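Side-chain contacts in PpBBE-like 1 D396N (Physcomitrella patens subsp. patens, PDB 6EO5), which is a variant of a flavin-dependent cellobiose oxidase of the berberine bridge enzyme family, whose FAD is probably attached bi-covalently: residues Q16-G21 against T25-T30; F225-N230 against K283-S288; N230-L235 against A354-S359. One frame throughout, in Å; residues are numbered along the deposited sequence.

Contact 1. Residues Q16-G21 against T25-T30; sequences QCLAKG and TAFPGT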
ATOM      1  N   GLN A  16      31.284 -15.134  -2.195  1.00 92.58           N
ATOM      2  CA  GLN A  16      31.732 -16.250  -1.374  1.00 94.81           C
ATOM      3  C   GLN A  16      30.840 -16.426  -0.151  1.00 94.04           C
ATOM      4  O   GLN A  16      30.404 -17.541   0.163  1.00 92.75           O
ATOM      5  CB  GLN A  16      33.185 -16.028  -0.962  1.00 97.08           C
ATOM      6  CG  GLN A  16      34.126 -15.947  -2.134  1.00 96.07           C
ATOM      7  CD  GLN A  16      35.554 -15.718  -1.712  1.00101.02           C
ATOM      8  OE1 GLN A  16      35.819 -15.106  -0.668  1.00102.23           O
ATOM      9  NE2 GLN A  16      36.494 -16.219  -2.516  1.00104.39           N
ATOM     10  N   CYS A  17      30.545 -15.325   0.544  1.00 93.54           N
ATOM     11  CA  CYS A  17      29.764 -15.421   1.771  1.00 90.22           C
ATOM     12  C   CYS A  17      28.373 -15.984   1.496  1.00 90.75           C
ATOM     13  O   CYS A  17      27.962 -16.979   2.106  1.00 91.46           O
ATOM     14  CB  CYS A  17      29.681 -14.055   2.446  1.00 90.04           C
ATOM     15  SG  CYS A  17      29.031 -14.163   4.124  1.00101.78           S
ATOM     16  N   LEU A  18      27.632 -15.365   0.569  1.00 89.39           N
ATOM     17  CA  LEU A  18      26.273 -15.827   0.285  1.00 89.27           C
ATOM     18  C   LEU A  18      26.258 -17.250  -0.261  1.00 88.90           C
ATOM     19  O   LEU A  18      25.293 -17.991  -0.033  1.00 86.00           O
ATOM     20  CB  LEU A  18      25.580 -14.884  -0.703  1.00 88.97           C
ATOM     21  CG  LEU A  18      25.370 -13.427  -0.281  1.00 86.50           C
ATOM     22  CD1 LEU A  18      25.077 -12.593  -1.511  1.00 77.71           C
ATOM     23  CD2 LEU A  18      24.252 -13.304   0.738  1.00 75.81           C
ATOM     24  N   ALA A  19      27.312 -17.649  -0.981  1.00 90.95           N
ATOM     25  CA  ALA A  19      27.362 -19.003  -1.525  1.00 87.78           C
ATOM     26  C   ALA A  19      27.297 -20.060  -0.428  1.00 84.50           C
ATOM     27  O   ALA A  19      26.805 -21.165  -0.672  1.00 86.14           O
ATOM     28  CB  ALA A  19      28.622 -19.183  -2.371  1.00 82.44           C
ATOM     29  N   LYS A  20      27.778 -19.743   0.781  1.00 83.76           N
ATOM     30  CA  LYS A  20      27.672 -20.680   1.898  1.00 82.14           C
ATOM     31  C   LYS A  20      26.220 -21.039   2.186  1.00 85.57           C
ATOM     32  O   LYS A  20      25.906 -22.197   2.490  1.00 88.89           O
ATOM     33  CB  LYS A  20      28.316 -20.096   3.159  1.00 85.70           C
ATOM     34  CG  LYS A  20      29.786 -19.691   3.040  1.00 88.24           C
ATOM     35  CD  LYS A  20      30.340 -19.290   4.412  1.00 93.08           C
ATOM     36  CE  LYS A  20      31.708 -18.627   4.309  1.00 88.67           C
ATOM     37  NZ  LYS A  20      32.697 -19.499   3.612  1.00 91.94           N
ATOM     38  N   GLY A  21      25.318 -20.057   2.096  1.00 87.03           N
ATOM     39  CA  GLY A  21      23.924 -20.301   2.422  1.00 83.95           C
ATOM     40  C   GLY A  21      23.168 -21.074   1.365  1.00 84.03           C
ATOM     41  O   GLY A  21      22.193 -21.766   1.682  1.00 82.30           O
ATOM     42  N   THR A  25      21.392 -16.426  -6.404  1.00 75.71           N
ATOM     43  CA  THR A  25      21.864 -15.046  -6.421  1.00 69.96           C
ATOM     44  C   THR A  25      21.966 -14.550  -7.855  1.00 72.54           C
ATOM     45  O   THR A  25      21.903 -15.321  -8.813  1.00 74.83           O
ATOM     46  CB  THR A  25      23.228 -14.875  -5.735  1.00 74.03           C
ATOM     47  OG1 THR A  25      24.233 -15.600  -6.459  1.00 73.47           O
ATOM     48  CG2 THR A  25      23.175 -15.338  -4.283  1.00 72.22           C
ATOM     49  N   ALA A  26      22.116 -13.236  -7.987  1.00 73.05           N
ATOM     50  CA  ALA A  26      22.420 -12.601  -9.262  1.00 75.61           C
ATOM     51  C   ALA A  26      23.324 -11.412  -8.985  1.00 77.55           C
ATOM     52  O   ALA A  26      23.058 -10.634  -8.063  1.00 76.83           O
ATOM     53  CB  ALA A  26      21.152 -12.153  -9.994  1.00 74.35           C
ATOM     54  N   PHE A  27      24.398 -11.281  -9.769  1.00 73.63           N
ATOM     55  CA  PHE A  27      25.417 -10.284  -9.487  1.00 72.02           C
ATOM     56  C   PHE A  27      25.620  -9.375 -10.695  1.00 72.69           C
ATOM     57  O   PHE A  27      25.338  -9.775 -11.832  1.00 74.25           O
ATOM     58  CB  PHE A  27      26.745 -10.949  -9.093  1.00 73.17           C
ATOM     59  CG  PHE A  27      26.842 -11.277  -7.631  1.00 72.97           C
ATOM     60  CD1 PHE A  27      26.305 -12.452  -7.132  1.00 75.98           C
ATOM     61  CD2 PHE A  27      27.454 -10.400  -6.750  1.00 78.25           C
ATOM     62  CE1 PHE A  27      26.382 -12.756  -5.776  1.00 76.36           C
ATOM     63  CE2 PHE A  27      27.537 -10.696  -5.387  1.00 79.15           C
ATOM     64  CZ  PHE A  27      27.000 -11.873  -4.902  1.00 77.17           C
ATOM     65  N   PRO A  28      26.075  -8.136 -10.475  1.00 69.21           N
ATOM     66  CA  PRO A  28      26.106  -7.151 -11.565  1.00 68.67           C
ATOM     67  C   PRO A  28      26.847  -7.675 -12.782  1.00 70.95           C
ATOM     68  O   PRO A  28      27.859  -8.368 -12.672  1.00 74.91           O
ATOM     69  CB  PRO A  28      26.833  -5.959 -10.940  1.00 62.73           C
ATOM     70  CG  PRO A  28      26.553  -6.084  -9.480  1.00 63.69           C
ATOM     71  CD  PRO A  28      26.518  -7.554  -9.194  1.00 65.00           C
ATOM     72  N   GLY A  29      26.327  -7.346 -13.953  1.00 73.46           N
ATOM     73  CA  GLY A  29      26.921  -7.777 -15.190  1.00 73.57           C
ATOM     74  C   GLY A  29      26.297  -9.014 -15.790  1.00 75.12           C
ATOM     75  O   GLY A  29      26.572  -9.320 -16.956  1.00 79.32           O
ATOM     76  N   THR A  30      25.470  -9.731 -15.040  1.00 75.35           N
ATOM     77  CA  THR A  30      24.772 -10.901 -15.552  1.00 76.76           C
ATOM     78  C   THR A  30      23.353 -10.547 -15.993  1.00 78.01           C
ATOM     79  O   THR A  30      22.811  -9.486 -15.672  1.00 78.34           O
ATOM     80  CB  THR A  30      24.721 -12.002 -14.497  1.00 75.85           C
ATOM     81  OG1 THR A  30      23.729 -11.673 -13.523  1.00 75.53           O
ATOM     82  CG2 THR A  30      26.065 -12.135 -13.808  1.00 73.48           C
TER

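Contact 2. Residues F225-N230 against K283-S288; sequences FKYRWN and KTFLAS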
ATOM      1  N   PHE A 225     -20.052  -0.823  -8.094  1.00 58.65           N
ATOM      2  CA  PHE A 225     -20.631   0.312  -8.796  1.00 57.63           C
ATOM      3  C   PHE A 225     -19.535   1.274  -9.228  1.00 58.58           C
ATOM      4  O   PHE A 225     -18.487   1.377  -8.585  1.00 57.14           O
ATOM      5  CB  PHE A 225     -21.668   1.054  -7.943  1.00 53.92           C
ATOM      6  CG  PHE A 225     -21.142   1.567  -6.627  1.00 54.44           C
ATOM      7  CD1 PHE A 225     -21.144   0.751  -5.502  1.00 53.19           C
ATOM      8  CD2 PHE A 225     -20.690   2.882  -6.504  1.00 56.64           C
ATOM      9  CE1 PHE A 225     -20.690   1.223  -4.281  1.00 54.84           C
ATOM     10  CE2 PHE A 225     -20.224   3.369  -5.285  1.00 56.45           C
ATOM     11  CZ  PHE A 225     -20.227   2.538  -4.169  1.00 58.74           C
ATOM     12  N   LYS A 226     -19.788   1.969 -10.336  1.00 55.08           N
ATOM     13  CA  LYS A 226     -18.878   2.998 -10.811  1.00 55.14           C
ATOM     14  C   LYS A 226     -19.676   3.995 -11.636  1.00 58.20           C
ATOM     15  O   LYS A 226     -20.389   3.610 -12.570  1.00 60.05           O
ATOM     16  CB  LYS A 226     -17.734   2.388 -11.621  1.00 53.53           C
ATOM     17  CG  LYS A 226     -16.708   3.386 -12.138  1.00 53.56           C
ATOM     18  CD  LYS A 226     -15.396   2.682 -12.462  1.00 53.67           C
ATOM     19  CE  LYS A 226     -14.413   3.610 -13.162  1.00 58.76           C
ATOM     20  NZ  LYS A 226     -13.067   2.986 -13.289  1.00 60.38           N
ATOM     21  N   TYR A 227     -19.584   5.269 -11.262  1.00 54.49           N
ATOM     22  CA  TYR A 227     -20.251   6.358 -11.965  1.00 54.22           C
ATOM     23  C   TYR A 227     -19.168   7.283 -12.494  1.00 59.53           C
ATOM     24  O   TYR A 227     -18.360   7.802 -11.717  1.00 61.42           O
ATOM     25  CB  TYR A 227     -21.225   7.104 -11.045  1.00 53.34           C
ATOM     26  CG  TYR A 227     -22.146   6.173 -10.287  1.00 58.25           C
ATOM     27  CD1 TYR A 227     -23.160   5.478 -10.942  1.00 59.14           C
ATOM     28  CD2 TYR A 227     -21.988   5.962  -8.925  1.00 56.53           C
ATOM     29  CE1 TYR A 227     -23.994   4.613 -10.260  1.00 56.03           C
ATOM     30  CE2 TYR A 227     -22.824   5.097  -8.232  1.00 56.59           C
ATOM     31  CZ  TYR A 227     -23.827   4.425  -8.909  1.00 57.87           C
ATOM     32  OH  TYR A 227     -24.664   3.566  -8.232  1.00 54.75           O
ATOM     33  N   ARG A 228     -19.167   7.500 -13.809  1.00 60.42           N
ATOM     34  CA  ARG A 228     -18.043   8.085 -14.524  1.00 57.36           C
ATOM     35  C   ARG A 228     -18.510   9.268 -15.367  1.00 60.48           C
ATOM     36  O   ARG A 228     -19.629   9.263 -15.888  1.00 59.59           O
ATOM     37  CB  ARG A 228     -17.390   6.997 -15.395  1.00 58.04           C
ATOM     38  CG  ARG A 228     -16.159   7.416 -16.111  1.00 61.77           C
ATOM     39  CD  ARG A 228     -15.372   6.206 -16.595  1.00 65.64           C
ATOM     40  NE  ARG A 228     -14.195   6.655 -17.347  1.00 65.68           N
ATOM     41  CZ  ARG A 228     -13.166   5.880 -17.674  1.00 66.03           C
ATOM     42  NH1 ARG A 228     -13.146   4.597 -17.305  1.00 67.60           N
ATOM     43  NH2 ARG A 228     -12.150   6.397 -18.364  1.00 66.54           N
ATOM     44  N   TRP A 229     -17.659  10.292 -15.481  1.00 61.76           N
ATOM     45  CA  TRP A 229     -17.915  11.471 -16.308  1.00 58.62           C
ATOM     46  C   TRP A 229     -16.649  11.855 -17.063  1.00 62.08           C
ATOM     47  O   TRP A 229     -15.535  11.497 -16.676  1.00 60.28           O
ATOM     48  CB  TRP A 229     -18.328  12.709 -15.507  1.00 58.04           C
ATOM     49  CG  TRP A 229     -19.644  12.698 -14.826  1.00 59.65           C
ATOM     50  CD1 TRP A 229     -20.797  13.303 -15.256  1.00 61.59           C
ATOM     51  CD2 TRP A 229     -19.943  12.126 -13.548  1.00 58.32           C
ATOM     52  NE1 TRP A 229     -21.797  13.116 -14.335  1.00 57.34           N
ATOM     53  CE2 TRP A 229     -21.302  12.398 -13.278  1.00 56.79           C
ATOM     54  CE3 TRP A 229     -19.202  11.397 -12.614  1.00 55.24           C
ATOM     55  CZ2 TRP A 229     -21.928  11.974 -12.112  1.00 55.41           C
ATOM     56  CZ3 TRP A 229     -19.827  10.972 -11.460  1.00 56.92           C
ATOM     57  CH2 TRP A 229     -21.180  11.259 -11.220  1.00 56.69           C
ATOM     58  N   ASN A 230     -16.833  12.637 -18.128  1.00 59.16           N
ATOM     59  CA  ASN A 230     -15.721  13.143 -18.922  1.00 57.38           C
ATOM     60  C   ASN A 230     -16.097  14.561 -19.336  1.00 62.73           C
ATOM     61  O   ASN A 230     -16.595  14.804 -20.435  1.00 63.88           O
ATOM     62  CB  ASN A 230     -15.418  12.265 -20.124  1.00 54.98           C
ATOM     63  CG  ASN A 230     -14.152  12.705 -20.858  1.00 66.18           C
ATOM     64  OD1 ASN A 230     -13.347  13.490 -20.336  1.00 64.57           O
ATOM     65  ND2 ASN A 230     -13.971  12.201 -22.069  1.00 68.70           N
ATOM     66  N   LYS A 283     -27.879   7.216  -3.383  1.00 57.18           N
ATOM     67  CA  LYS A 283     -28.848   8.174  -3.910  1.00 58.05           C
ATOM     68  C   LYS A 283     -28.396   9.617  -3.701  1.00 56.56           C
ATOM     69  O   LYS A 283     -28.531  10.450  -4.606  1.00 58.21           O
ATOM     70  CB  LYS A 283     -30.205   7.923  -3.255  1.00 63.10           C
ATOM     71  CG  LYS A 283     -31.246   9.005  -3.416  1.00 65.26           C
ATOM     72  CD  LYS A 283     -32.396   8.691  -2.459  1.00 69.77           C
ATOM     73  CE  LYS A 283     -31.829   8.307  -1.077  1.00 71.23           C
ATOM     74  NZ  LYS A 283     -32.757   7.462  -0.268  1.00 75.84           N
ATOM     75  N   THR A 284     -27.856   9.940  -2.520  1.00 52.70           N
ATOM     76  CA  THR A 284     -27.512  11.335  -2.253  1.00 54.17           C
ATOM     77  C   THR A 284     -26.293  11.786  -3.057  1.00 57.99           C
ATOM     78  O   THR A 284     -26.191  12.970  -3.406  1.00 59.00           O
ATOM     79  CB  THR A 284     -27.286  11.559  -0.753  1.00 55.91           C
ATOM     80  OG1 THR A 284     -26.137  10.824  -0.307  1.00 62.51           O
ATOM     81  CG2 THR A 284     -28.488  11.087   0.032  1.00 50.65           C
ATOM     82  N   PHE A 285     -25.370  10.870  -3.374  1.00 54.10           N
ATOM     83  CA  PHE A 285     -24.265  11.233  -4.253  1.00 54.89           C
ATOM     84  C   PHE A 285     -24.765  11.558  -5.659  1.00 57.68           C
ATOM     85  O   PHE A 285     -24.431  12.609  -6.221  1.00 55.04           O
ATOM     86  CB  PHE A 285     -23.220  10.113  -4.310  1.00 56.37           C
ATOM     87  CG  PHE A 285     -22.192  10.316  -5.398  1.00 55.25           C
ATOM     88  CD1 PHE A 285     -21.206  11.294  -5.265  1.00 53.43           C
ATOM     89  CD2 PHE A 285     -22.236   9.565  -6.570  1.00 52.65           C
ATOM     90  CE1 PHE A 285     -20.268  11.518  -6.276  1.00 52.73           C
ATOM     91  CE2 PHE A 285     -21.305   9.770  -7.577  1.00 55.83           C
ATOM     92  CZ  PHE A 285     -20.310  10.760  -7.421  1.00 53.98           C
ATOM     93  N   LEU A 286     -25.557  10.656  -6.250  1.00 58.22           N
ATOM     94  CA  LEU A 286     -26.040  10.867  -7.612  1.00 58.35           C
ATOM     95  C   LEU A 286     -26.936  12.091  -7.703  1.00 55.95           C
ATOM     96  O   LEU A 286     -26.942  12.786  -8.725  1.00 58.32           O
ATOM     97  CB  LEU A 286     -26.790   9.627  -8.101  1.00 57.94           C
ATOM     98  CG  LEU A 286     -25.961   8.347  -8.102  1.00 54.21           C
ATOM     99  CD1 LEU A 286     -26.872   7.125  -8.074  1.00 57.51           C
ATOM    100  CD2 LEU A 286     -25.057   8.330  -9.313  1.00 51.49           C
ATOM    101  N   ALA A 287     -27.688  12.378  -6.645  1.00 54.51           N
ATOM    102  CA  ALA A 287     -28.579  13.530  -6.679  1.00 58.46           C
ATOM    103  C   ALA A 287     -27.803  14.843  -6.777  1.00 57.11           C
ATOM    104  O   ALA A 287     -28.254  15.782  -7.438  1.00 58.91           O
ATOM    105  CB  ALA A 287     -29.489  13.517  -5.451  1.00 52.19           C
ATOM    106  N   SER A 288     -26.632  14.934  -6.149  1.00 55.15           N
ATOM    107  CA  SER A 288     -25.894  16.193  -6.193  1.00 54.46           C
ATOM    108  C   SER A 288     -24.755  16.216  -7.198  1.00 59.14           C
ATOM    109  O   SER A 288     -24.253  17.305  -7.510  1.00 61.63           O
ATOM    110  CB  SER A 288     -25.345  16.536  -4.812  1.00 57.35           C
ATOM    111  OG  SER A 288     -26.390  17.019  -3.993  1.00 64.18           O
TER

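Contact 3. Residues N230-L235 against A354-S359; sequences NDKAVL and AMNTGS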
ATOM      1  N   ASN A 230     -16.833  12.637 -18.128  1.00 59.16           N
ATOM      2  CA  ASN A 230     -15.721  13.143 -18.922  1.00 57.38           C
ATOM      3  C   ASN A 230     -16.097  14.561 -19.336  1.00 62.73           C
ATOM      4  O   ASN A 230     -16.595  14.804 -20.435  1.00 63.88           O
ATOM      5  CB  ASN A 230     -15.418  12.265 -20.124  1.00 54.98           C
ATOM      6  CG  ASN A 230     -14.152  12.705 -20.858  1.00 66.18           C
ATOM      7  OD1 ASN A 230     -13.347  13.490 -20.336  1.00 64.57           O
ATOM      8  ND2 ASN A 230     -13.971  12.201 -22.069  1.00 68.70           N
ATOM      9  N   ASP A 231     -15.842  15.501 -18.433  1.00 60.75           N
ATOM     10  CA  ASP A 231     -16.287  16.875 -18.578  1.00 59.68           C
ATOM     11  C   ASP A 231     -15.554  17.721 -17.544  1.00 61.19           C
ATOM     12  O   ASP A 231     -15.804  17.588 -16.343  1.00 62.48           O
ATOM     13  CB  ASP A 231     -17.802  16.959 -18.393  1.00 63.15           C
ATOM     14  CG  ASP A 231     -18.372  18.325 -18.742  1.00 68.38           C
ATOM     15  OD1 ASP A 231     -17.610  19.315 -18.847  1.00 67.56           O
ATOM     16  OD2 ASP A 231     -19.613  18.406 -18.897  1.00 73.56           O
ATOM     17  N   LYS A 232     -14.633  18.576 -17.995  1.00 62.63           N
ATOM     18  CA  LYS A 232     -13.898  19.432 -17.069  1.00 63.78           C
ATOM     19  C   LYS A 232     -14.823  20.305 -16.230  1.00 64.09           C
ATOM     20  O   LYS A 232     -14.417  20.758 -15.154  1.00 66.83           O
ATOM     21  CB  LYS A 232     -12.917  20.314 -17.841  1.00 60.93           C
ATOM     22  CG  LYS A 232     -11.470  19.849 -17.792  1.00 67.09           C
ATOM     23  CD  LYS A 232     -10.766  20.124 -19.121  1.00 70.13           C
ATOM     24  CE  LYS A 232      -9.249  20.140 -18.955  1.00 67.75           C
ATOM     25  NZ  LYS A 232      -8.532  20.152 -20.267  1.00 70.19           N
ATOM     26  N   ALA A 233     -16.063  20.533 -16.680  1.00 62.09           N
ATOM     27  CA  ALA A 233     -16.930  21.511 -16.039  1.00 58.08           C
ATOM     28  C   ALA A 233     -17.663  20.960 -14.821  1.00 60.77           C
ATOM     29  O   ALA A 233     -18.085  21.743 -13.965  1.00 61.60           O
ATOM     30  CB  ALA A 233     -17.939  22.051 -17.049  1.00 54.50           C
ATOM     31  N   VAL A 234     -17.814  19.644 -14.704  1.00 57.12           N
ATOM     32  CA  VAL A 234     -18.576  19.074 -13.600  1.00 60.20           C
ATOM     33  C   VAL A 234     -17.672  18.557 -12.483  1.00 59.99           C
ATOM     34  O   VAL A 234     -18.149  17.843 -11.590  1.00 62.29           O
ATOM     35  CB  VAL A 234     -19.532  17.969 -14.093  1.00 62.45           C
ATOM     36  CG1 VAL A 234     -20.449  18.511 -15.177  1.00 61.44           C
ATOM     37  CG2 VAL A 234     -18.769  16.744 -14.605  1.00 58.28           C
ATOM     38  N   LEU A 235     -16.381  18.904 -12.506  1.00 57.89           N
ATOM     39  CA  LEU A 235     -15.443  18.381 -11.511  1.00 56.67           C
ATOM     40  C   LEU A 235     -15.747  18.912 -10.110  1.00 54.88           C
ATOM     41  O   LEU A 235     -15.732  18.154  -9.133  1.00 55.53           O
ATOM     42  CB  LEU A 235     -14.005  18.725 -11.906  1.00 51.65           C
ATOM     43  CG  LEU A 235     -13.463  18.017 -13.139  1.00 54.82           C
ATOM     44  CD1 LEU A 235     -12.106  18.583 -13.518  1.00 53.76           C
ATOM     45  CD2 LEU A 235     -13.389  16.511 -12.892  1.00 52.17           C
ATOM     46  N   ALA A 354      -5.264  24.023  -9.473  1.00 60.48           N
ATOM     47  CA  ALA A 354      -3.897  23.515  -9.435  1.00 52.47           C
ATOM     48  C   ALA A 354      -3.740  22.274 -10.304  1.00 55.83           C
ATOM     49  O   ALA A 354      -2.759  22.153 -11.049  1.00 58.06           O
ATOM     50  CB  ALA A 354      -3.490  23.212  -7.994  1.00 52.18           C
ATOM     51  N   MET A 355      -4.691  21.339 -10.226  1.00 52.59           N
ATOM     52  CA  MET A 355      -4.633  20.170 -11.096  1.00 55.77           C
ATOM     53  C   MET A 355      -4.624  20.580 -12.566  1.00 58.33           C
ATOM     54  O   MET A 355      -3.881  20.012 -13.374  1.00 57.97           O
ATOM     55  CB  MET A 355      -5.804  19.218 -10.808  1.00 53.24           C
ATOM     56  CG  MET A 355      -5.883  18.041 -11.777  1.00 53.49           C
ATOM     57  SD  MET A 355      -7.256  16.896 -11.540  1.00 61.48           S
ATOM     58  CE  MET A 355      -8.616  17.862 -12.185  1.00 62.85           C
ATOM     59  N   ASN A 356      -5.425  21.577 -12.936  1.00 57.43           N
ATOM     60  CA  ASN A 356      -5.520  21.902 -14.355  1.00 59.77           C
ATOM     61  C   ASN A 356      -4.341  22.730 -14.875  1.00 61.70           C
ATOM     62  O   ASN A 356      -4.342  23.093 -16.056  1.00 63.15           O
ATOM     63  CB  ASN A 356      -6.844  22.614 -14.652  1.00 57.10           C
ATOM     64  CG  ASN A 356      -8.078  21.697 -14.483  1.00 63.81           C
ATOM     65  OD1 ASN A 356      -8.029  20.475 -14.709  1.00 62.72           O
ATOM     66  ND2 ASN A 356      -9.190  22.300 -14.084  1.00 59.95           N
ATOM     67  N   THR A 357      -3.322  23.019 -14.059  1.00 58.22           N
ATOM     68  CA  THR A 357      -2.125  23.654 -14.598  1.00 55.89           C
ATOM     69  C   THR A 357      -1.170  22.664 -15.228  1.00 59.36           C
ATOM     70  O   THR A 357      -0.059  23.056 -15.582  1.00 62.85           O
ATOM     71  CB  THR A 357      -1.367  24.428 -13.522  1.00 55.73           C
ATOM     72  OG1 THR A 357      -0.881  23.512 -12.545  1.00 62.04           O
ATOM     73  CG2 THR A 357      -2.253  25.460 -12.861  1.00 61.01           C
ATOM     74  N   GLY A 358      -1.556  21.400 -15.366  1.00 62.72           N
ATOM     75  CA  GLY A 358      -0.649  20.390 -15.869  1.00 58.27           C
ATOM     76  C   GLY A 358      -1.360  19.249 -16.559  1.00 58.71           C
ATOM     77  O   GLY A 358      -2.536  19.375 -16.905  1.00 63.24           O
ATOM     78  N   SER A 359      -0.666  18.137 -16.776  1.00 56.07           N
ATOM     79  CA  SER A 359      -1.269  17.012 -17.479  1.00 56.72           C
ATOM     80  C   SER A 359      -0.456  15.748 -17.206  1.00 56.32           C
ATOM     81  O   SER A 359       0.595  15.781 -16.564  1.00 58.43           O
ATOM     82  CB  SER A 359      -1.367  17.307 -18.971  1.00 50.37           C
ATOM     83  OG  SER A 359      -0.131  17.063 -19.596  1.00 62.88           O
TER

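Contact 1. Residues Q16-G21 against T25-T30
L18 sets its CD1 methyl 4.0 Å from F27 CZ, the two side chains crossing at a slant. A second, looser touch lies beside it, where T25 CG2 comes to 4.3 Å from L18 CB. No hydrogen bond joins the two segments, and the small interface, about 96 Å² over both sides, is held by hydrophobic contact.

With CG anti to its carbonyl carbon and beside the backbone N (chi1 -62°), L18 brings the CD1 methyl up to the ring. T25 also works within its own segment: while its methyl turns to the leucine, T25 OG1 lies in the plane of the F27 ring at its edge, 3.6 Å from F27 CE1. Beyond the aromatic residue the chain bends through a type II turn from F27 to T30, closed by T30 N donating to F27 O at 3.2 Å. T30 then stands at the N-cap of helix 31-36, where its hydroxyl meets Y33 N.

In the fold, the contact fastens helix 14-21 to the edge strand 24-26, whose A26 pairs by its backbone with F51 of the next strand. L18 also rests on N62 and C66 of helix 57-70, to which C17 is tied by its disulfide with C66, while F27 reaches back to L14 and K15 of the first helix.

Contact 2. Residues F225-N230 against K283-S288
Strand 225-230 and helix 283-288 run almost parallel, 9° apart in direction, with their axes 11.4 Å from each other at the closest, a gap filled by Y227 and W229 from the strand and F285 and L286 from the helix. L286 CD2 sits almost directly over the middle of the Y227 ring, 3.7 Å from its centroid and 8° off the normal, a clear CH-pi contact. The leucine crosses the tyrosine at about a right angle, with CD2 over the face and L286 CD1 farther out, 4.2 Å from Y227 OH.

F285 touches both strand aromatics. Its CG is trans to the backbone N (chi1 169°), which sends the ring out toward the sheet, and F285 CE2 arrives in the plane of the W229 indole, at its edge, 3.9 Å from W229 CH2. The same F285 CE2 lies 4.1 Å from Y227 CD2, at a slant to the tyrosine ring. F242 of helix 235-246 and L267 of strand 264-271 pack on F285 as well.

The polar ends are provided for outside: Y227 OH is hydrogen-bonded to E297 OE2, and W229 NE1 to P291 O. A leucine in place of Y227 would probably leave E297 without this hydroxyl partner and L286 CD2 without an aromatic face to rest on.

With no hydrogen bond crossing the interface, helix and sheet are held here by dispersion and CH-pi attraction, while the outside bonds satisfy Y227 OH and W229 NE1, and the one at NE1 helps to set the turn of the indole.

Contact 3. Residues N230-L235 against A354-S359
A354 O is gripped twice by T357, whose OG1 donates to it at 2.8 Å and whose backbone N does so at 3.2 Å. The hydroxyl approaches with a C=O...O angle of 145°, tilted 16° from the carbonyl plane. Together the two bonds close the chain back on the last turn of helix 345-355, and a type I turn from M355 to G358 follows the same bend. M355 O is held in addition by Y411 OH, from helix 405-420.

M355, at the start of the turn, reaches the opposing segment by its side chain. Its chain is extended through chi1 and chi2 and then bends at chi3 (75°), bringing M355 CE to 3.8 Å from L235 CD1, the two side chains crossing nearly at right angles. M259 of strand 253-259 touches both residues, so the apolar pair rests on the sheet beneath. Nearer the surface, K232 CE passes 4.4 Å from N356 OD1, a loose approach without a hydrogen bond.

Segment 230-235 has its own brace: D231 OD1 accepts from A233 N at 2.9 Å, the donor lying well above the carboxylate plane. This Asx turn leads to V234, the N-cap of helix 235-246. One helix thus begins where another ends, both laid against a seven-stranded antiparallel sheet, an arrangement consistent with the substrate domain of berberine bridge enzyme-like oxidases.

Contacts 2 and 3 are neighbours, their centres about 17 Å apart. They share N230, where strand 222-230 passes into the loop before helix 235-246, and they touch directly as W229 CD1 packs 4.0 Å from V234 CG2. Both lay helices against the same antiparallel sheet, and their segments interleave along the chain. Contact 1 stands far off in the FAD-binding part of the molecule: its centre is about 55 Å from that of contact 2, on the opposite side of the chain's centre, and about 50 Å from that of contact 3. Its residues all precede the first of those lining the FAD pocket.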